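Local coordinates for sporozoite microneme protein essential for cell traversal (Plasmodium berghei, PDB 4U5A) that is essential for the traversal of host cells by Plasmodium sporozoites and folds as an elongated four-helix bundle, at residues S18-F21 and S22-I25; E62-L65 and N66-D69; E77-K80 and T81-N85; K108-S111 and L112-I115; D187-N190 and D191-K195. One frame throughout, in Å; residues are numbered along the deposited sequence.

Interaction 1 (S18-F21 and S22-I25); sequences SDDF and SNDI
A chi1 of -172° throws the F21 ring along the helix, and both chi angles of I25 near -70° turn its CG1-CD1 arm to meet it, one turn apart on helix 10-39 of the four-helix bundle. I25 CG1 lies over one face of the ring, 3.9 Å from the F21 ring centroid and only 20° off the normal. This is a CH-pi contact, displaced toward the rim at CE2, and I25 CD1 continues past it to sit 3.8 Å from F21 CZ. Both residues are buried: F21 packs on I68 and L72 of helix 59-84 and on C102 of helix 88-126, while I25 reaches L109. Behind them the backbone is regular alpha-helix, with i to i+4 bonds at S22, N23, D24 and I25.

Chemistry changes around the helix. S22 OG bonds outside the turn, to D69 and R73, and D19 forms a salt bridge with the same R73, so a polar seam runs beside the aromatic contact. N23 and D24 fold back over the carbonyls of D19 and D20. D20 and N23 are exposed, whereas D24 rests against L106 of helix 88-126; the carboxylates of D20 and D24 stay apart, 6.3 Å between their OD2 atoms. The I25 N-H reaches F21 O at 2.9 Å, tying the backbone of the same two residues whose side chains meet.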
loop_
_atom_site.group_PDB
_atom_site.type_symbol
_atom_site.label_atom_id
_atom_site.label_comp_id
_atom_site.label_asym_id
_atom_site.label_seq_id
_atom_site.Cartn_x
_atom_site.Cartn_y
_atom_site.Cartn_z
ATOM N N SER A 18 -9.943 12.743 -8.876
ATOM C CA SER A 18 -8.708 12.187 -9.419
ATOM C C SER A 18 -7.472 12.700 -8.680
ATOM O O SER A 18 -6.606 11.915 -8.270
ATOM C CB SER A 18 -8.587 12.513 -10.909
ATOM O OG SER A 18 -9.551 11.812 -11.671
ATOM N N ASP A 19 -7.410 14.015 -8.489
ATOM C CA ASP A 19 -6.252 14.643 -7.861
ATOM C C ASP A 19 -6.066 14.221 -6.398
ATOM O O ASP A 19 -4.942 13.926 -5.965
ATOM C CB ASP A 19 -6.367 16.165 -7.968
ATOM C CG ASP A 19 -6.261 16.656 -9.403
ATOM O OD1 ASP A 19 -5.596 15.979 -10.213
ATOM O OD2 ASP A 19 -6.843 17.714 -9.723
ATOM N N ASP A 20 -7.163 14.189 -5.645
ATOM C CA ASP A 20 -7.122 13.741 -4.257
ATOM C C ASP A 20 -6.641 12.302 -4.169
ATOM O O ASP A 20 -5.764 11.974 -3.358
ATOM C CB ASP A 20 -8.498 13.864 -3.596
ATOM C CG ASP A 20 -8.875 15.300 -3.286
ATOM O OD1 ASP A 20 -8.081 16.212 -3.604
ATOM O OD2 ASP A 20 -9.969 15.513 -2.724
ATOM N N PHE A 21 -7.210 11.445 -5.014
ATOM C CA PHE A 21 -6.811 10.044 -5.019
ATOM C C PHE A 21 -5.316 9.925 -5.304
ATOM O O PHE A 21 -4.610 9.160 -4.647
ATOM C CB PHE A 21 -7.617 9.251 -6.045
ATOM C CG PHE A 21 -7.384 7.770 -5.979
ATOM C CD1 PHE A 21 -7.901 7.025 -4.930
ATOM C CD2 PHE A 21 -6.646 7.121 -6.959
ATOM C CE1 PHE A 21 -7.692 5.663 -4.857
ATOM C CE2 PHE A 21 -6.433 5.755 -6.896
ATOM C CZ PHE A 21 -6.957 5.024 -5.841
ATOM N N SER A 22 -4.837 10.702 -6.271
ATOM C CA SER A 22 -3.419 10.701 -6.614
ATOM C C SER A 22 -2.548 11.106 -5.425
ATOM O O SER A 22 -1.524 10.470 -5.156
ATOM C CB SER A 22 -3.156 11.640 -7.793
ATOM O OG SER A 22 -3.679 11.114 -8.999
ATOM N N ASN A 23 -2.966 12.149 -4.710
ATOM C CA ASN A 23 -2.245 12.596 -3.517
ATOM C C ASN A 23 -2.158 11.506 -2.452
ATOM O O ASN A 23 -1.072 11.213 -1.929
ATOM C CB ASN A 23 -2.915 13.836 -2.922
ATOM C CG ASN A 23 -2.747 15.067 -3.788
ATOM O OD1 ASN A 23 -1.854 15.131 -4.632
ATOM N ND2 ASN A 23 -3.617 16.050 -3.591
ATOM N N ASP A 24 -3.304 10.903 -2.141
ATOM C CA ASP A 24 -3.356 9.832 -1.149
ATOM C C ASP A 24 -2.459 8.655 -1.551
ATOM O O ASP A 24 -1.714 8.112 -0.723
ATOM C CB ASP A 24 -4.802 9.365 -0.949
ATOM C CG ASP A 24 -5.716 10.483 -0.467
ATOM O OD1 ASP A 24 -5.212 11.457 0.131
ATOM O OD2 ASP A 24 -6.944 10.386 -0.685
ATOM N N ILE A 25 -2.525 8.275 -2.825
ATOM C CA ILE A 25 -1.697 7.193 -3.350
ATOM C C ILE A 25 -0.204 7.512 -3.232
ATOM O O ILE A 25 0.586 6.651 -2.844
ATOM C CB ILE A 25 -2.047 6.881 -4.823
ATOM C CG1 ILE A 25 -3.431 6.235 -4.910
ATOM C CG2 ILE A 25 -1.025 5.941 -5.438
ATOM C CD1 ILE A 25 -3.484 4.834 -4.338
#

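Interaction 2 (E62-L65 and N66-D69)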
loop_
_atom_site.group_PDB
_atom_site.type_symbol
_atom_site.label_atom_id
_atom_site.label_comp_id
_atom_site.label_asym_id
_atom_site.label_seq_id
_atom_site.Cartn_x
_atom_site.Cartn_y
_atom_site.Cartn_z
ATOM N N GLU A 62 5.735 0.231 -5.915
ATOM C CA GLU A 62 5.480 1.568 -6.450
ATOM C C GLU A 62 4.758 1.469 -7.780
ATOM O O GLU A 62 3.870 2.265 -8.075
ATOM C CB GLU A 62 6.785 2.365 -6.614
ATOM C CG GLU A 62 6.551 3.817 -7.046
ATOM C CD GLU A 62 7.822 4.604 -7.267
ATOM O OE1 GLU A 62 8.919 4.034 -7.082
ATOM O OE2 GLU A 62 7.725 5.802 -7.620
ATOM N N GLU A 63 5.136 0.476 -8.577
ATOM C CA GLU A 63 4.496 0.267 -9.860
ATOM C C GLU A 63 3.028 -0.102 -9.698
ATOM O O GLU A 63 2.178 0.383 -10.445
ATOM C CB GLU A 63 5.232 -0.810 -10.658
ATOM C CG GLU A 63 6.635 -0.403 -11.109
ATOM C CD GLU A 63 7.370 -1.520 -11.831
ATOM O OE1 GLU A 63 7.080 -2.701 -11.547
ATOM O OE2 GLU A 63 8.233 -1.217 -12.683
ATOM N N LYS A 64 2.732 -0.933 -8.705
ATOM C CA LYS A 64 1.365 -1.366 -8.448
ATOM C C LYS A 64 0.478 -0.207 -8.010
ATOM O O LYS A 64 -0.701 -0.151 -8.353
ATOM C CB LYS A 64 1.348 -2.463 -7.384
ATOM C CG LYS A 64 2.050 -3.749 -7.787
ATOM C CD LYS A 64 1.269 -4.469 -8.875
ATOM C CE LYS A 64 1.986 -5.723 -9.344
ATOM N NZ LYS A 64 1.186 -6.441 -10.371
ATOM N N LEU A 65 1.051 0.719 -7.256
ATOM C CA LEU A 65 0.298 1.865 -6.775
ATOM C C LEU A 65 0.133 2.892 -7.893
ATOM O O LEU A 65 -0.845 3.636 -7.924
ATOM C CB LEU A 65 0.988 2.482 -5.554
ATOM C CG LEU A 65 0.990 1.569 -4.321
ATOM C CD1 LEU A 65 1.584 2.256 -3.107
ATOM C CD2 LEU A 65 -0.408 1.073 -4.013
ATOM N N ASN A 66 1.085 2.921 -8.820
ATOM C CA ASN A 66 0.966 3.788 -9.984
ATOM C C ASN A 66 -0.136 3.283 -10.911
ATOM O O ASN A 66 -0.789 4.061 -11.602
ATOM C CB ASN A 66 2.299 3.872 -10.732
ATOM C CG ASN A 66 3.293 4.815 -10.063
ATOM O OD1 ASN A 66 2.918 5.674 -9.265
ATOM N ND2 ASN A 66 4.569 4.656 -10.396
ATOM N N ILE A 67 -0.352 1.970 -10.898
ATOM C CA ILE A 67 -1.421 1.348 -11.672
ATOM C C ILE A 67 -2.789 1.726 -11.103
ATOM O O ILE A 67 -3.680 2.152 -11.835
ATOM C CB ILE A 67 -1.272 -0.193 -11.683
ATOM C CG1 ILE A 67 -0.000 -0.605 -12.429
ATOM C CG2 ILE A 67 -2.492 -0.856 -12.304
ATOM C CD1 ILE A 67 0.216 -2.100 -12.487
ATOM N N ILE A 68 -2.938 1.562 -9.790
ATOM C CA ILE A 68 -4.163 1.926 -9.085
ATOM C C ILE A 68 -4.512 3.394 -9.306
ATOM O O ILE A 68 -5.655 3.740 -9.612
ATOM C CB ILE A 68 -4.035 1.656 -7.573
ATOM C CG1 ILE A 68 -3.747 0.177 -7.320
ATOM C CG2 ILE A 68 -5.289 2.094 -6.832
ATOM C CD1 ILE A 68 -3.543 -0.153 -5.859
ATOM N N ASP A 69 -3.506 4.250 -9.165
ATOM C CA ASP A 69 -3.664 5.680 -9.388
ATOM C C ASP A 69 -4.107 5.960 -10.819
ATOM O O ASP A 69 -5.039 6.729 -11.044
ATOM C CB ASP A 69 -2.345 6.402 -9.082
ATOM C CG ASP A 69 -2.475 7.918 -9.103
ATOM O OD1 ASP A 69 -3.589 8.437 -9.320
ATOM O OD2 ASP A 69 -1.447 8.596 -8.890
#
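N66 and L65 lose the most surface in this turn of helix 59-84, and they face different surroundings. N66 folds back along the helix toward E62: with CG beside the backbone N (chi1 -79°), its amide comes to rest against the carbonyl of E62, and N66 ND2 lies 4.0 Å from E62 CG. The two side chains cross at a slant, carboxylate and amide planes 58° apart, and the contact is made by the glutamate's methylene, not by its charged end. The ND2 approach to E62 O is too poorly angled to be a hydrogen bond; that carbonyl instead receives the N66 backbone N-H, with N66 N 3.0 Å from E62 O. The amide's OD1 is held elsewhere, by K29 of helix 10-39.

L65 is buried and runs alongside I68 in the same direction, so that L65 CD2 and I68 CD1 are 3.8 Å apart. Together they form a small apolar ridge on the inner side of the helix. L65 packs on I32 and L109, and I68 on I105, I189 and L192, which brings all three other long helices of the four-helix bundle against this ridge.

K64, next in line, has its carbonyl shared: I68 N binds K64 O at 3.2 Å, whereas I67 N makes a weak bond to it as well as one to E63 O. The chemistry thus splits by side: aliphatic contact directed into the bundle, and an amide whose oxygen is taken by K29, consistent with N66 bridging two helices at the bundle's surface.

Interaction 3 (E77-K80 and T81-N85); sequences ENNK and THVIN
T81 follows K80 at the point where helix 59-84 becomes irregular, for neither its backbone N nor that of H82 is bonded to the turn before in the usual i to i+4 way. The T81 OG1 looks back along the chain and comes no closer than 4.1 Å to N78 O.

The backbone N-H of H82 makes a weak bond to N79 O, with H82 N 3.3 Å from that oxygen and an angle of 124°. The imidazole stands across the amide of N79, the two planes 74° apart, and the nearest approach, H82 ND1 to N79 ND2, is 3.9 Å. The N79 chi1 of -170° swings its amide alongside the helix toward the ring; ND2 also makes a weak hydrogen bond to Y90 of helix 88-126, on which H82 packs too.

V83 N meets K80 O at 3.1 Å in an i to i+3 bond, the one backbone bond here that is not weak, though K80 O is met from well above the carbonyl plane. The buried valine packs among I10, F14 and I91, between helices 10-39 and 88-126 at one end of the four-helix bundle. On the same turn K80 stretches its extended chain back to E77, K80 NZ to E77 OE1 3.2 Å, in a salt bridge; NZ also forms a salt bridge with D15 of helix 10-39.

I84 N adds a weak bond to the same carbonyl, K80 O, at 3.5 Å, and I84 CG1 lies against that oxygen at 3.2 Å. Beyond it, N85 leaves the helix for the turn.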
loop_
_atom_site.group_PDB
_atom_site.type_symbol
_atom_site.label_atom_id
_atom_site.label_comp_id
_atom_site.label_asym_id
_atom_site.label_seq_id
_atom_site.Cartn_x
_atom_site.Cartn_y
_atom_site.Cartn_z
ATOM N N GLU A 77 -11.919 10.081 -16.208
ATOM C CA GLU A 77 -11.876 10.829 -17.460
ATOM C C GLU A 77 -12.902 10.294 -18.454
ATOM O O GLU A 77 -13.618 11.063 -19.098
ATOM C CB GLU A 77 -10.482 10.764 -18.080
ATOM C CG GLU A 77 -9.398 11.412 -17.249
ATOM C CD GLU A 77 -9.531 12.918 -17.196
ATOM O OE1 GLU A 77 -9.924 13.516 -18.220
ATOM O OE2 GLU A 77 -9.226 13.504 -16.135
ATOM N N ASN A 78 -12.962 8.972 -18.578
ATOM C CA ASN A 78 -13.863 8.323 -19.521
ATOM C C ASN A 78 -15.311 8.342 -19.042
ATOM O O ASN A 78 -16.223 7.969 -19.783
ATOM C CB ASN A 78 -13.411 6.888 -19.781
ATOM C CG ASN A 78 -12.121 6.817 -20.588
ATOM O OD1 ASN A 78 -11.719 7.786 -21.235
ATOM N ND2 ASN A 78 -11.458 5.666 -20.539
ATOM N N ASN A 79 -15.519 8.791 -17.807
ATOM C CA ASN A 79 -16.848 8.808 -17.205
ATOM C C ASN A 79 -17.427 10.223 -17.206
ATOM O O ASN A 79 -18.594 10.434 -16.874
ATOM C CB ASN A 79 -16.775 8.249 -15.775
ATOM C CG ASN A 79 -18.142 8.014 -15.158
ATOM O OD1 ASN A 79 -18.600 8.794 -14.324
ATOM N ND2 ASN A 79 -18.795 6.926 -15.554
ATOM N N LYS A 80 -16.597 11.188 -17.591
ATOM C CA LYS A 80 -17.023 12.572 -17.735
ATOM C C LYS A 80 -18.118 12.714 -18.786
ATOM O O LYS A 80 -18.988 13.574 -18.673
ATOM C CB LYS A 80 -15.835 13.464 -18.090
ATOM C CG LYS A 80 -14.855 13.693 -16.948
ATOM C CD LYS A 80 -13.726 14.610 -17.385
ATOM C CE LYS A 80 -12.716 14.808 -16.275
ATOM N NZ LYS A 80 -11.629 15.739 -16.682
ATOM N N THR A 81 -18.046 11.875 -19.817
ATOM C CA THR A 81 -19.001 11.883 -20.923
ATOM C C THR A 81 -20.427 11.599 -20.447
ATOM O O THR A 81 -21.376 12.268 -20.858
ATOM C CB THR A 81 -18.609 10.843 -21.998
ATOM O OG1 THR A 81 -17.240 11.032 -22.380
ATOM C CG2 THR A 81 -19.501 10.966 -23.224
ATOM N N HIS A 82 -20.561 10.613 -19.565
ATOM C CA HIS A 82 -21.856 10.213 -19.016
ATOM C C HIS A 82 -22.443 11.278 -18.088
ATOM O O HIS A 82 -23.643 11.287 -17.817
ATOM C CB HIS A 82 -21.740 8.886 -18.264
ATOM C CG HIS A 82 -21.488 7.706 -19.150
ATOM N ND1 HIS A 82 -21.196 6.451 -18.652
ATOM C CD2 HIS A 82 -21.498 7.577 -20.498
ATOM C CE1 HIS A 82 -21.031 5.608 -19.654
ATOM N NE2 HIS A 82 -21.209 6.266 -20.787
ATOM N N VAL A 83 -21.592 12.175 -17.605
ATOM C CA VAL A 83 -21.975 13.127 -16.574
ATOM C C VAL A 83 -22.686 14.346 -17.166
ATOM O O VAL A 83 -23.622 14.882 -16.564
ATOM C CB VAL A 83 -20.728 13.573 -15.774
ATOM C CG1 VAL A 83 -20.892 14.976 -15.233
ATOM C CG2 VAL A 83 -20.431 12.583 -14.655
ATOM N N ILE A 84 -22.257 14.766 -18.352
ATOM C CA ILE A 84 -22.806 15.964 -18.982
ATOM C C ILE A 84 -24.303 15.886 -19.318
ATOM O O ILE A 84 -25.048 16.831 -19.057
ATOM C CB ILE A 84 -22.042 16.288 -20.291
ATOM C CG1 ILE A 84 -20.576 15.872 -20.182
ATOM C CG2 ILE A 84 -22.129 17.766 -20.620
ATOM C CD1 ILE A 84 -19.745 16.239 -21.396
ATOM N N ASN A 85 -24.746 14.769 -19.889
ATOM C CA ASN A 85 -26.146 14.645 -20.302
ATOM C C ASN A 85 -27.046 13.808 -19.391
ATOM O O ASN A 85 -28.127 13.402 -19.807
ATOM C CB ASN A 85 -26.217 14.063 -21.717
ATOM C CG ASN A 85 -25.607 12.671 -21.812
ATOM O OD1 ASN A 85 -24.530 12.415 -21.272
ATOM N ND2 ASN A 85 -26.295 11.766 -22.501
#

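Interaction 4 (K108-S111 and L112-I115); sequences KLNS and LIQI
N110 and I113 extend next to one another on helix 88-126, a long member of the four-helix bundle, and they mark where the buried side of this turn gives way to the exposed one. The firm part is the backbone and the inward residues. I113 sends CG1 back along the helix (chi1 -74°) to rest 3.3 Å from L109 O, the carbonyl that also accepts the I113 N-H. L109 and I113 are both buried: L109 packs against L188, I113 against T28 and T31 of helix 10-39. L112, on the flank, is only partly exposed and packs on F181 and L185 of helix 167-197, the L112 CB 3.3 Å from L109 O.

The outer side is much looser. N110 OD1 comes no nearer than 4.1 Å to I113 CD1, a distant contact of an oxygen with a methyl group. In Q114 the bend at chi2 leaves NE2 4.1 Å from N110 O, beyond bonding distance. K108 leads its chain away from the contact, although its aliphatic part touches L188. No side-chain hydrogen bond or salt bridge joins the two halves, so main-chain bonds carry the polar part of the contact. At the exposed end, I115 spreads CG1 over the carbonyl of S111, 3.4 Å from S111 O, while I115 N bonds to that same S111 O at 3.0 Å, with an almost straight angle of 177°.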
loop_
_atom_site.group_PDB
_atom_site.type_symbol
_atom_site.label_atom_id
_atom_site.label_comp_id
_atom_site.label_asym_id
_atom_site.label_seq_id
_atom_site.Cartn_x
_atom_site.Cartn_y
_atom_site.Cartn_z
ATOM N N LYS A 108 -7.814 -0.646 2.406
ATOM C CA LYS A 108 -7.104 -1.901 2.178
ATOM C C LYS A 108 -5.588 -1.674 2.179
ATOM O O LYS A 108 -4.819 -2.454 2.762
ATOM C CB LYS A 108 -7.541 -2.534 0.858
ATOM C CG LYS A 108 -9.035 -2.825 0.767
ATOM C CD LYS A 108 -9.520 -3.752 1.872
ATOM C CE LYS A 108 -9.527 -5.209 1.435
ATOM N NZ LYS A 108 -10.155 -6.086 2.467
ATOM N N LEU A 109 -5.170 -0.584 1.541
ATOM C CA LEU A 109 -3.758 -0.223 1.474
ATOM C C LEU A 109 -3.174 0.064 2.859
ATOM O O LEU A 109 -2.068 -0.375 3.164
ATOM C CB LEU A 109 -3.567 0.985 0.555
ATOM C CG LEU A 109 -3.579 0.651 -0.943
ATOM C CD1 LEU A 109 -3.510 1.911 -1.796
ATOM C CD2 LEU A 109 -2.444 -0.300 -1.292
ATOM N N ASN A 110 -3.904 0.807 3.686
ATOM C CA ASN A 110 -3.441 1.110 5.041
ATOM C C ASN A 110 -3.325 -0.154 5.909
ATOM O O ASN A 110 -2.362 -0.312 6.676
ATOM C CB ASN A 110 -4.376 2.125 5.708
ATOM C CG ASN A 110 -4.247 3.526 5.116
ATOM O OD1 ASN A 110 -3.185 3.917 4.632
ATOM N ND2 ASN A 110 -5.337 4.287 5.158
ATOM N N SER A 111 -4.293 -1.058 5.769
ATOM C CA SER A 111 -4.226 -2.348 6.455
ATOM C C SER A 111 -2.949 -3.097 6.048
ATOM O O SER A 111 -2.191 -3.610 6.897
ATOM C CB SER A 111 -5.471 -3.179 6.130
ATOM O OG SER A 111 -5.450 -4.438 6.780
ATOM N N LEU A 112 -2.713 -3.116 4.739
ATOM C CA LEU A 112 -1.530 -3.738 4.156
ATOM C C LEU A 112 -0.243 -3.131 4.719
ATOM O O LEU A 112 0.734 -3.845 5.000
ATOM C CB LEU A 112 -1.573 -3.586 2.635
ATOM C CG LEU A 112 -1.273 -4.818 1.782
ATOM C CD1 LEU A 112 -2.061 -6.021 2.275
ATOM C CD2 LEU A 112 -1.607 -4.536 0.331
ATOM N N ILE A 113 -0.255 -1.810 4.888
ATOM C CA ILE A 113 0.876 -1.090 5.456
ATOM C C ILE A 113 1.133 -1.559 6.882
ATOM O O ILE A 113 2.277 -1.816 7.245
ATOM C CB ILE A 113 0.657 0.441 5.451
ATOM C CG1 ILE A 113 0.800 1.006 4.037
ATOM C CG2 ILE A 113 1.649 1.134 6.374
ATOM C CD1 ILE A 113 0.642 2.516 3.968
ATOM N N GLN A 114 0.080 -1.698 7.682
ATOM C CA GLN A 114 0.259 -2.190 9.050
ATOM C C GLN A 114 0.907 -3.576 9.073
ATOM O O GLN A 114 1.928 -3.813 9.764
ATOM C CB GLN A 114 -1.087 -2.242 9.774
ATOM C CG GLN A 114 -1.687 -0.878 10.044
ATOM C CD GLN A 114 -0.686 0.093 10.642
ATOM O OE1 GLN A 114 -0.037 -0.200 11.648
ATOM N NE2 GLN A 114 -0.549 1.254 10.014
ATOM N N ILE A 115 0.308 -4.480 8.299
ATOM C CA ILE A 115 0.828 -5.836 8.146
ATOM C C ILE A 115 2.332 -5.829 7.838
ATOM O O ILE A 115 3.117 -6.535 8.491
ATOM C CB ILE A 115 0.059 -6.600 7.045
ATOM C CG1 ILE A 115 -1.399 -6.815 7.471
ATOM C CG2 ILE A 115 0.739 -7.928 6.727
ATOM C CD1 ILE A 115 -2.205 -7.647 6.495
#

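Interaction 5 (D187-N190 and D191-K195); sequences DLIN and DLQIK
Four backbone bonds of the i to i+4 kind join D187-N190 to D191-K195: D191 N to D187 O and L192 N to L188 O, then Q193 N to I189 O and I194 N to N190 O. D191 N to D187 O is 2.9 Å and I194 N to N190 O 3.1 Å. With K195 N continuing the series to D191 O, the run of five unbroken bonds marks regular alpha-helix.

Van der Waals contacts between side chains are few. The main one pairs N190 with I194, which cross at a slant: the amide nitrogen N190 ND2 touches the methyl I194 CD1 at 3.6 Å. The asparagine's chi1 of -172° carries the amide forward along the helix, while I194 brings its CG1 arm back to lie 3.2 Å from N190 O. Both residues are exposed, and the contact is a polar amide beside a hydrocarbon, with no hydrogen bond between their side chains. Q193 extends its chain back past the carbonyl of I189, its CG 3.6 Å from I189 O.

Apolar packing belongs to the other side of helix 167-197, the last long helix of the four-helix bundle. L192 meets V101 and I105 of helix 88-126, and I189 rests on I67 of helix 59-84.

The D191 carboxylate folds back over the carbonyl of D187, with D191 OD2 3.4 Å from D187 O; these are two acceptors, so the approach is not a hydrogen bond. K195 makes a cation-pi contact with F104 of helix 88-126.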
loop_
_atom_site.group_PDB
_atom_site.type_symbol
_atom_site.label_atom_id
_atom_site.label_comp_id
_atom_site.label_asym_id
_atom_site.label_seq_id
_atom_site.Cartn_x
_atom_site.Cartn_y
_atom_site.Cartn_z
ATOM N N ASP A 187 -4.148 -8.396 -6.306
ATOM C CA ASP A 187 -5.562 -8.712 -6.140
ATOM C C ASP A 187 -6.381 -7.464 -5.819
ATOM O O ASP A 187 -7.573 -7.400 -6.121
ATOM C CB ASP A 187 -5.742 -9.772 -5.053
ATOM C CG ASP A 187 -5.101 -11.097 -5.425
ATOM O OD1 ASP A 187 -4.723 -11.264 -6.605
ATOM O OD2 ASP A 187 -4.968 -11.968 -4.539
ATOM N N LEU A 188 -5.731 -6.473 -5.215
ATOM C CA LEU A 188 -6.379 -5.203 -4.908
ATOM C C LEU A 188 -6.680 -4.450 -6.194
ATOM O O LEU A 188 -7.743 -3.844 -6.342
ATOM C CB LEU A 188 -5.493 -4.361 -3.991
ATOM C CG LEU A 188 -6.146 -3.168 -3.293
ATOM C CD1 LEU A 188 -7.426 -3.588 -2.594
ATOM C CD2 LEU A 188 -5.177 -2.556 -2.296
ATOM N N ILE A 189 -5.735 -4.507 -7.126
ATOM C CA ILE A 189 -5.912 -3.940 -8.456
ATOM C C ILE A 189 -7.081 -4.639 -9.143
ATOM O O ILE A 189 -7.861 -4.012 -9.861
ATOM C CB ILE A 189 -4.625 -4.074 -9.300
ATOM C CG1 ILE A 189 -3.546 -3.117 -8.784
ATOM C CG2 ILE A 189 -4.901 -3.825 -10.778
ATOM C CD1 ILE A 189 -2.219 -3.239 -9.514
ATOM N N ASN A 190 -7.213 -5.939 -8.902
ATOM C CA ASN A 190 -8.306 -6.704 -9.485
ATOM C C ASN A 190 -9.646 -6.299 -8.870
ATOM O O ASN A 190 -10.648 -6.191 -9.577
ATOM C CB ASN A 190 -8.065 -8.205 -9.308
ATOM C CG ASN A 190 -9.080 -9.052 -10.056
ATOM O OD1 ASN A 190 -9.100 -9.072 -11.286
ATOM N ND2 ASN A 190 -9.920 -9.767 -9.315
ATOM N N ASP A 191 -9.659 -6.069 -7.559
ATOM C CA ASP A 191 -10.869 -5.615 -6.875
ATOM C C ASP A 191 -11.299 -4.235 -7.367
ATOM O O ASP A 191 -12.491 -3.966 -7.520
ATOM C CB ASP A 191 -10.661 -5.586 -5.357
ATOM C CG ASP A 191 -10.524 -6.974 -4.755
ATOM O OD1 ASP A 191 -11.023 -7.945 -5.364
ATOM O OD2 ASP A 191 -9.921 -7.090 -3.666
ATOM N N LEU A 192 -10.321 -3.370 -7.617
ATOM C CA LEU A 192 -10.583 -2.024 -8.118
ATOM C C LEU A 192 -11.216 -2.060 -9.508
ATOM O O LEU A 192 -12.171 -1.336 -9.787
ATOM C CB LEU A 192 -9.290 -1.209 -8.153
ATOM C CG LEU A 192 -9.377 0.183 -8.784
ATOM C CD1 LEU A 192 -10.308 1.082 -7.994
ATOM C CD2 LEU A 192 -7.997 0.806 -8.876
ATOM N N GLN A 193 -10.675 -2.904 -10.379
ATOM C CA GLN A 193 -11.193 -3.025 -11.733
ATOM C C GLN A 193 -12.594 -3.621 -11.745
ATOM O O GLN A 193 -13.391 -3.332 -12.638
ATOM C CB GLN A 193 -10.248 -3.859 -12.597
ATOM C CG GLN A 193 -9.049 -3.076 -13.110
ATOM C CD GLN A 193 -8.086 -3.929 -13.906
ATOM O OE1 GLN A 193 -7.947 -5.127 -13.660
ATOM N NE2 GLN A 193 -7.428 -3.317 -14.880
ATOM N N ILE A 194 -12.895 -4.441 -10.744
ATOM C CA ILE A 194 -14.219 -5.035 -10.625
ATOM C C ILE A 194 -15.232 -4.006 -10.121
ATOM O O ILE A 194 -16.318 -3.866 -10.685
ATOM C CB ILE A 194 -14.200 -6.261 -9.690
ATOM C CG1 ILE A 194 -13.480 -7.428 -10.371
ATOM C CG2 ILE A 194 -15.612 -6.679 -9.316
ATOM C CD1 ILE A 194 -13.340 -8.661 -9.503
ATOM N N LYS A 195 -14.870 -3.277 -9.070
ATOM C CA LYS A 195 -15.778 -2.300 -8.479
ATOM C C LYS A 195 -16.060 -1.133 -9.420
ATOM O O LYS A 195 -17.163 -0.590 -9.422
ATOM C CB LYS A 195 -15.216 -1.776 -7.155
ATOM C CG LYS A 195 -15.397 -2.734 -5.997
ATOM C CD LYS A 195 -14.972 -2.122 -4.671
ATOM C CE LYS A 195 -15.393 -3.018 -3.515
ATOM N NZ LYS A 195 -14.865 -4.402 -3.682
#

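How the interactions relate
Interactions 1, 2, 4 and 5 sit on four different long helices and meet through the bundle's interior, except that 1 and 5 do not touch; interaction 3 lies toward one end, its centre about 29 Å from the chain's centre. Interactions 2 and 3 share helix 59-84, but the first is regular and the second frayed. Interactions 2 and 4 each touch the other three of the central four, L65 CD2 meeting L109 CD2 at 3.7 Å. Between 1 and 2 the join is partly polar, S22 OG to D69 OD1. Interaction 1 alone has a ring-face contact, interaction 3 alone an internal salt bridge; 4 and 5 each have two buried apolar residues inside, polar residues and an exposed isoleucine outside.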